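Local coordinates for uncharacterized protein (Yersinia pestis, PDB 4RGI), which is of unknown function but belongs to the KTSC domain family and folds as a small alpha-beta sandwich, at residues V9-S12 with R13-S16. Residues are numbered along the deposited sequence; the frame is centred on the assembly and turned at random. Where two conformers were deposited one is given.
With SO4 (sulfate ion), chain B.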
loop_
_atom_site.group_PDB
_atom_site.type_symbol
_atom_site.label_atom_id
_atom_site.label_comp_id
_atom_site.label_asym_id
_atom_site.label_seq_id
_atom_site.Cartn_x
_atom_site.Cartn_y
_atom_site.Cartn_z
ATOM N N VAL A 9 -3.738 5.660 8.012
ATOM C CA VAL A 9 -5.018 4.942 7.946
ATOM C C VAL A 9 -5.264 4.202 9.253
ATOM O O VAL A 9 -4.347 4.025 10.056
ATOM C CB VAL A 9 -5.056 3.921 6.777
ATOM C CG1 VAL A 9 -4.894 4.610 5.438
ATOM C CG2 VAL A 9 -3.982 2.866 6.950
ATOM N N SER A 10 -6.505 3.770 9.472
ATOM C CA SER A 10 -6.816 2.966 10.648
ATOM C C SER A 10 -6.903 1.504 10.244
ATOM O O SER A 10 -7.715 1.129 9.398
ATOM C CB SER A 10 -8.121 3.422 11.308
ATOM O OG SER A 10 -8.397 2.640 12.459
ATOM N N SER A 11 -6.050 0.686 10.846
ATOM C CA SER A 11 -5.945 -0.719 10.490
ATOM C C SER A 11 -5.166 -1.443 11.566
ATOM O O SER A 11 -4.249 -0.876 12.150
ATOM C CB SER A 11 -5.247 -0.897 9.129
ATOM O OG SER A 11 -4.919 -2.257 8.912
ATOM N N SER A 12 -5.500 -2.703 11.802
ATOM C CA SER A 12 -4.773 -3.484 12.789
ATOM C C SER A 12 -3.394 -3.882 12.259
ATOM O O SER A 12 -2.522 -4.293 13.022
ATOM C CB SER A 12 -5.573 -4.723 13.192
ATOM O OG SER A 12 -5.687 -5.655 12.131
ATOM N N ARG A 13 -3.186 -3.750 10.954
ATOM C CA ARG A 13 -1.933 -4.214 10.368
ATOM C C ARG A 13 -1.154 -3.132 9.645
ATOM O O ARG A 13 0.062 -3.242 9.476
ATOM C CB ARG A 13 -2.218 -5.360 9.410
ATOM C CG ARG A 13 -2.810 -6.566 10.111
ATOM C CD ARG A 13 -3.494 -7.450 9.144
ATOM N NE ARG A 13 -2.564 -7.982 8.148
ATOM C CZ ARG A 13 -2.957 -8.702 7.108
ATOM N NH1 ARG A 13 -4.248 -8.950 6.947
ATOM N NH2 ARG A 13 -2.074 -9.161 6.223
ATOM N N ILE A 14 -1.853 -2.090 9.212
ATOM C CA ILE A 14 -1.242 -1.072 8.368
ATOM C C ILE A 14 -1.344 0.301 9.011
ATOM O O ILE A 14 -2.397 0.681 9.521
ATOM C CB ILE A 14 -1.901 -1.074 6.969
ATOM C CG1 ILE A 14 -1.606 -2.415 6.281
ATOM C CG2 ILE A 14 -1.405 0.112 6.121
ATOM C CD1 ILE A 14 -2.452 -2.724 5.035
ATOM N N LEU A 15 -0.241 1.043 9.004
ATOM C CA LEU A 15 -0.215 2.377 9.603
ATOM C C LEU A 15 -0.471 3.511 8.609
ATOM O O LEU A 15 -1.161 4.481 8.926
ATOM C CB LEU A 15 1.127 2.610 10.299
ATOM C CG LEU A 15 1.422 1.763 11.536
ATOM C CD1 LEU A 15 2.852 1.983 11.967
ATOM C CD2 LEU A 15 0.473 2.132 12.667
ATOM N N SER A 16 0.084 3.398 7.404
ATOM C CA SER A 16 -0.068 4.445 6.401
ATOM C C SER A 16 0.179 3.906 4.990
ATOM O O SER A 16 0.850 2.899 4.812
ATOM C CB SER A 16 0.885 5.626 6.663
ATOM O OG SER A 16 2.248 5.224 6.590
HETATM S S SO4 B . -7.678 -4.425 9.445
HETATM O O1 SO4 B . -6.613 -5.392 9.609
HETATM O O2 SO4 B . -7.828 -3.702 10.701
HETATM O O3 SO4 B . -7.289 -3.512 8.374
HETATM O O4 SO4 B . -8.940 -5.102 9.107
HETATM O O HOH W 1 -3.537 2.057 11.527
#
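The S11 hydroxyl joins the start of a strand to a bound sulfate. S11 OG accepts from two successive backbone amides, N of R13 at 3.1 Å and N of I14. The first bond is nearly straight (165°) and the second more bent (148°). S11 OG also gives its proton to O3 of the sulfate at 2.7 Å. Three partners thus grip one oxygen and fix its rotation. With OG anti to the S11 backbone N (chi1 169°), the hydroxyl lies beside its own carbonyl carbon, where it meets both amides. The bond from R13 N makes this an ST turn; I14 N adds a second donor to the same oxygen.

S12 holds the sulfate at two further points. S12 N meets O2 of the sulfate at 2.8 Å, and S12 OG donates to O1. S54 OG and G56 N, at the start of helix 55-63, bind the same ion. R13 passes the sulfate with its aliphatic part, and its guanidinium NH1 pairs with D60.

The other end of the turn closes on backbone and apolar contacts. V9 N bonds to L15 O at 3.0 Å. Beside this bond, V9 CG2 packs on I14 CG2 at 3.9 Å. I14 continues inward to F49 and K55 on the two helices. Between the two ends sits a water. It lies within hydrogen-bonding distance of V9 O and I14 O and accepts from S11 N at 2.9 Å, bridging the chain where the backbones do not pair directly.

The two halves of the turn run nearly antiparallel and lead from strand 7-8 into strand 14-20. Next along, L15 and S16 both face Q29 in a classic beta bulge. The sulfate, probably from the crystallisation liquor, occupies an anion site formed by serine hydroxyls and main-chain amides, partly at a helix start.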